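Local coordinates for uncharacterized protein (Danio rerio, PDB 5HBA) that probably serves, as the globular head of complement C1q subunit A, in target recognition that starts the classical complement pathway of innate immunity, at residues 14-26 against 102-114. Numbering follows the deposited sequence.
Sequences SQAQYKQPVTFND and DKVWIEPFAGDGG. With SO4 (sulfate ion), chain D.
The ring of P21 lies over one face of the W105 indole. Its CG sits 3.9 Å from the centroid of the five-membered ring, 26° off the normal, a CH-pi contact. CB of W105 points at the 14-26 segment; with chi1 at 71° the indole lies crosswise and presents a face. Y41 meets the same indole edge-to-face.

The next residue, V22, points its side chain at the strand. Its CG2 branch, beside its backbone N, reaches I106 CG1 at 3.6 Å and P108 CD at 3.7 Å. I106 CD1 goes on to the edge of the F24 ring, at CZ.

At the other end, Y18 lays its ring along the backbone of 108-110. A110 CB sits over one face, near the rim, and the carbonyl carbon of P108 lies at the ring edge. CD1 of the ring comes nearest, obliquely, 3.6 Å from F109 C.

Two nearly straight backbone bonds join the segments: K19 N to P108 O (2.8 Å) and V22 N to I106 O (2.7 Å). The first comes from the type II turn Q17-Q20. A water accepts from I106 N and probably donates to V22 O.

The turn lies along strand 103-109 of the C1q domain, while A16 pairs with K120 in the other sheet. The contact is mainly apolar; the two direct bonds, probably helped by the water, hold its alignment and satisfy backbone groups.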
loop_
_atom_site.group_PDB
_atom_site.type_symbol
_atom_site.label_atom_id
_atom_site.label_comp_id
_atom_site.label_asym_id
_atom_site.label_seq_id
_atom_site.Cartn_x
_atom_site.Cartn_y
_atom_site.Cartn_z
ATOM N N SER A 14 6.650 23.821 4.039
ATOM C CA SER A 14 5.625 24.130 5.041
ATOM C C SER A 14 5.307 22.933 5.927
ATOM O O SER A 14 5.233 21.795 5.452
ATOM C CB SER A 14 4.337 24.596 4.372
ATOM O OG SER A 14 4.555 25.769 3.608
ATOM N N GLN A 15 5.113 23.188 7.214
ATOM C CA GLN A 15 4.747 22.128 8.137
ATOM C C GLN A 15 3.302 21.759 7.864
ATOM O O GLN A 15 2.523 22.604 7.429
ATOM C CB GLN A 15 4.912 22.599 9.583
ATOM C CG GLN A 15 6.362 22.942 9.955
ATOM C CD GLN A 15 6.456 23.839 11.178
ATOM O OE1 GLN A 15 5.493 24.530 11.535
ATOM N NE2 GLN A 15 7.612 23.828 11.832
ATOM N N ALA A 16 2.961 20.492 8.082
ATOM C CA ALA A 16 1.587 20.022 7.932
ATOM C C ALA A 16 0.913 20.014 9.302
ATOM O O ALA A 16 1.299 19.247 10.181
ATOM C CB ALA A 16 1.566 18.617 7.313
ATOM N N GLN A 17 -0.094 20.866 9.465
ATOM C CA GLN A 17 -0.814 21.034 10.723
ATOM C C GLN A 17 -1.396 19.728 11.250
ATOM O O GLN A 17 -1.885 18.907 10.469
ATOM C CB GLN A 17 -1.961 22.013 10.516
ATOM C CG GLN A 17 -1.525 23.439 10.249
ATOM C CD GLN A 17 -0.955 24.097 11.486
ATOM O OE1 GLN A 17 -1.558 24.053 12.566
ATOM N NE2 GLN A 17 0.216 24.704 11.343
ATOM N N TYR A 18 -1.353 19.545 12.566
ATOM C CA TYR A 18 -2.022 18.414 13.195
ATOM C C TYR A 18 -3.540 18.593 13.135
ATOM O O TYR A 18 -4.057 19.720 13.226
ATOM C CB TYR A 18 -1.587 18.261 14.651
ATOM C CG TYR A 18 -0.171 17.744 14.834
ATOM C CD1 TYR A 18 0.221 16.520 14.289
ATOM C CD2 TYR A 18 0.761 18.457 15.581
ATOM C CE1 TYR A 18 1.517 16.027 14.472
ATOM C CE2 TYR A 18 2.061 17.970 15.771
ATOM C CZ TYR A 18 2.424 16.759 15.210
ATOM O OH TYR A 18 3.698 16.283 15.387
ATOM N N LYS A 19 -4.233 17.477 12.945
ATOM C CA LYS A 19 -5.695 17.413 12.988
ATOM C C LYS A 19 -6.388 18.304 11.955
ATOM O O LYS A 19 -7.491 18.793 12.182
ATOM C CB LYS A 19 -6.212 17.685 14.412
ATOM C CG LYS A 19 -5.536 16.825 15.477
ATOM C CD LYS A 19 -6.053 17.152 16.886
ATOM C CE LYS A 19 -7.511 16.728 17.082
ATOM N NZ LYS A 19 -7.684 15.245 17.028
ATOM N N GLN A 20 -5.722 18.509 10.821
ATOM C CA GLN A 20 -6.315 19.148 9.652
ATOM C C GLN A 20 -5.948 18.286 8.460
ATOM O O GLN A 20 -4.922 17.587 8.495
ATOM C CB GLN A 20 -5.734 20.558 9.448
ATOM C CG GLN A 20 -6.069 21.525 10.574
ATOM C CD GLN A 20 -5.666 22.961 10.263
ATOM O OE1 GLN A 20 -4.851 23.216 9.376
ATOM N NE2 GLN A 20 -6.246 23.907 10.995
ATOM N N PRO A 21 -6.759 18.335 7.394
ATOM C CA PRO A 21 -6.412 17.535 6.214
ATOM C C PRO A 21 -5.050 17.909 5.637
ATOM O O PRO A 21 -4.724 19.096 5.499
ATOM C CB PRO A 21 -7.524 17.874 5.217
ATOM C CG PRO A 21 -8.699 18.208 6.083
ATOM C CD PRO A 21 -8.138 18.860 7.331
ATOM N N VAL A 22 -4.257 16.898 5.311
ATOM C CA VAL A 22 -2.998 17.140 4.610
ATOM C C VAL A 22 -3.306 17.780 3.273
ATOM O O VAL A 22 -4.168 17.281 2.526
ATOM C CB VAL A 22 -2.232 15.832 4.344
ATOM C CG1 VAL A 22 -0.929 16.126 3.564
ATOM C CG2 VAL A 22 -1.927 15.112 5.651
ATOM N N THR A 23 -2.624 18.880 2.961
ATOM C CA THR A 23 -2.770 19.507 1.645
ATOM C C THR A 23 -1.563 19.150 0.763
ATOM O O THR A 23 -0.511 18.738 1.275
ATOM C CB THR A 23 -2.999 21.039 1.741
ATOM O OG1 THR A 23 -1.864 21.657 2.355
ATOM C CG2 THR A 23 -4.257 21.348 2.584
ATOM N N PHE A 24 -1.721 19.274 -0.552
ATOM C CA PHE A 24 -0.718 18.765 -1.493
ATOM C C PHE A 24 -0.332 19.852 -2.502
ATOM O O PHE A 24 -1.148 20.709 -2.814
ATOM C CB PHE A 24 -1.273 17.533 -2.223
ATOM C CG PHE A 24 -1.703 16.407 -1.293
ATOM C CD1 PHE A 24 -2.969 16.393 -0.730
ATOM C CD2 PHE A 24 -0.833 15.361 -0.993
ATOM C CE1 PHE A 24 -3.368 15.364 0.124
ATOM C CE2 PHE A 24 -1.213 14.330 -0.133
ATOM C CZ PHE A 24 -2.483 14.327 0.430
ATOM N N ASN A 25 0.899 19.828 -3.008
ATOM C CA ASN A 25 1.332 20.852 -3.968
ATOM C C ASN A 25 1.639 20.321 -5.376
ATOM O O ASN A 25 2.139 21.059 -6.226
ATOM C CB ASN A 25 2.518 21.675 -3.432
ATOM C CG ASN A 25 3.753 20.834 -3.190
ATOM O OD1 ASN A 25 3.664 19.675 -2.771
ATOM N ND2 ASN A 25 4.920 21.419 -3.432
ATOM N N ASP A 26 1.331 19.049 -5.626
ATOM C CA ASP A 26 1.525 18.476 -6.958
ATOM C C ASP A 26 0.466 17.423 -7.255
ATOM O O ASP A 26 0.284 16.478 -6.483
ATOM C CB ASP A 26 2.929 17.867 -7.088
ATOM C CG ASP A 26 3.326 17.615 -8.531
ATOM O OD1 ASP A 26 2.435 17.610 -9.415
ATOM O OD2 ASP A 26 4.535 17.425 -8.785
ATOM N N ASP A 102 -19.605 12.520 -0.154
ATOM C CA ASP A 102 -18.710 12.072 0.920
ATOM C C ASP A 102 -17.279 12.534 0.652
ATOM O O ASP A 102 -16.827 12.556 -0.497
ATOM C CB ASP A 102 -18.718 10.543 1.069
ATOM C CG ASP A 102 -20.021 10.010 1.618
ATOM O OD1 ASP A 102 -20.832 10.817 2.129
ATOM O OD2 ASP A 102 -20.227 8.773 1.545
ATOM N N LYS A 103 -16.567 12.907 1.712
ATOM C CA LYS A 103 -15.190 13.367 1.562
ATOM C C LYS A 103 -14.230 12.362 2.192
ATOM O O LYS A 103 -14.593 11.689 3.158
ATOM C CB LYS A 103 -15.021 14.750 2.196
ATOM C CG LYS A 103 -15.822 15.837 1.475
ATOM C CD LYS A 103 -15.668 17.204 2.126
ATOM C CE LYS A 103 -16.492 18.256 1.386
ATOM N NZ LYS A 103 -15.963 18.568 0.009
ATOM N N VAL A 104 -13.028 12.236 1.627
ATOM C CA VAL A 104 -12.001 11.349 2.189
ATOM C C VAL A 104 -10.679 12.100 2.227
ATOM O O VAL A 104 -10.345 12.846 1.291
ATOM C CB VAL A 104 -11.857 10.038 1.385
ATOM C CG1 VAL A 104 -10.802 9.122 2.019
ATOM C CG2 VAL A 104 -13.199 9.303 1.313
ATOM N N TRP A 105 -9.933 11.931 3.315
ATOM C CA TRP A 105 -8.670 12.642 3.437
ATOM C C TRP A 105 -7.735 11.943 4.411
ATOM O O TRP A 105 -8.119 10.968 5.068
ATOM C CB TRP A 105 -8.915 14.099 3.853
ATOM C CG TRP A 105 -9.397 14.306 5.288
ATOM C CD1 TRP A 105 -8.626 14.679 6.351
ATOM C CD2 TRP A 105 -10.745 14.202 5.792
ATOM N NE1 TRP A 105 -9.400 14.797 7.486
ATOM C CE2 TRP A 105 -10.710 14.510 7.169
ATOM C CE3 TRP A 105 -11.982 13.873 5.218
ATOM C CZ2 TRP A 105 -11.843 14.500 7.984
ATOM C CZ3 TRP A 105 -13.116 13.856 6.029
ATOM C CH2 TRP A 105 -13.037 14.175 7.395
ATOM N N ILE A 106 -6.552 12.487 4.547
ATOM C CA ILE A 106 -5.629 12.157 5.580
ATOM C C ILE A 106 -5.264 13.358 6.380
ATOM O O ILE A 106 -5.258 14.445 5.949
ATOM C CB ILE A 106 -4.376 11.457 5.061
ATOM C CG1 ILE A 106 -3.591 12.346 4.087
ATOM C CG2 ILE A 106 -4.762 10.159 4.417
ATOM C CD1 ILE A 106 -2.328 11.749 3.523
ATOM N N GLU A 107 -4.889 13.064 7.572
ATOM C CA GLU A 107 -4.760 13.925 8.738
ATOM C C GLU A 107 -3.671 13.394 9.677
ATOM O O GLU A 107 -3.654 12.201 10.030
ATOM C CB GLU A 107 -6.137 14.086 9.412
ATOM C CG GLU A 107 -6.214 14.995 10.592
ATOM C CD GLU A 107 -7.641 15.099 11.130
ATOM O OE1 GLU A 107 -8.543 14.419 10.583
ATOM O OE2 GLU A 107 -7.858 15.849 12.101
ATOM N N PRO A 108 -2.684 14.220 9.935
ATOM C CA PRO A 108 -1.679 13.844 10.930
ATOM C C PRO A 108 -2.191 14.110 12.340
ATOM O O PRO A 108 -3.051 14.981 12.530
ATOM C CB PRO A 108 -0.500 14.784 10.628
ATOM C CG PRO A 108 -0.875 15.538 9.360
ATOM C CD PRO A 108 -2.370 15.510 9.290
ATOM N N PHE A 109 -1.676 13.354 13.306
ATOM C CA PHE A 109 -1.902 13.633 14.724
ATOM C C PHE A 109 -0.654 13.289 15.543
ATOM O O PHE A 109 0.258 12.625 15.044
ATOM C CB PHE A 109 -3.157 12.924 15.255
ATOM C CG PHE A 109 -3.074 11.414 15.278
ATOM C CD1 PHE A 109 -3.262 10.670 14.118
ATOM C CD2 PHE A 109 -2.883 10.734 16.484
ATOM C CE1 PHE A 109 -3.213 9.275 14.151
ATOM C CE2 PHE A 109 -2.847 9.334 16.530
ATOM C CZ PHE A 109 -3.007 8.605 15.364
ATOM N N ALA A 110 -0.582 13.792 16.770
ATOM C CA ALA A 110 0.520 13.442 17.657
ATOM C C ALA A 110 0.086 12.254 18.515
ATOM O O ALA A 110 -0.625 12.413 19.513
ATOM C CB ALA A 110 0.920 14.620 18.524
ATOM N N GLY A 111 0.510 11.064 18.100
ATOM C CA GLY A 111 0.122 9.819 18.743
ATOM C C GLY A 111 0.548 9.653 20.190
ATOM O O GLY A 111 0.037 8.780 20.884
ATOM N N ASP A 112 1.495 10.464 20.646
ATOM C CA ASP A 112 1.857 10.470 22.063
ATOM C C ASP A 112 2.458 11.829 22.442
ATOM O O ASP A 112 2.445 12.763 21.632
ATOM C CB ASP A 112 2.798 9.296 22.411
ATOM C CG ASP A 112 4.157 9.385 21.705
ATOM O OD1 ASP A 112 4.346 10.280 20.852
ATOM O OD2 ASP A 112 5.042 8.542 21.999
ATOM N N GLY A 113 2.970 11.944 23.666
ATOM C CA GLY A 113 3.561 13.194 24.117
ATOM C C GLY A 113 2.497 14.166 24.599
ATOM O O GLY A 113 1.300 13.885 24.506
ATOM N N GLY A 114 2.932 15.311 25.115
ATOM C CA GLY A 114 2.018 16.271 25.701
ATOM C C GLY A 114 1.678 17.464 24.824
ATOM O O GLY A 114 1.833 17.428 23.601
HETATM S S SO4 D . 7.270 25.767 0.120
HETATM O O1 SO4 D . 6.366 26.116 -0.971
HETATM O O2 SO4 D . 6.496 25.540 1.338
HETATM O O3 SO4 D . 7.996 24.534 -0.204
HETATM O O4 SO4 D . 8.242 26.835 0.361
HETATM O O HOH W 1 -5.743 14.755 2.628
#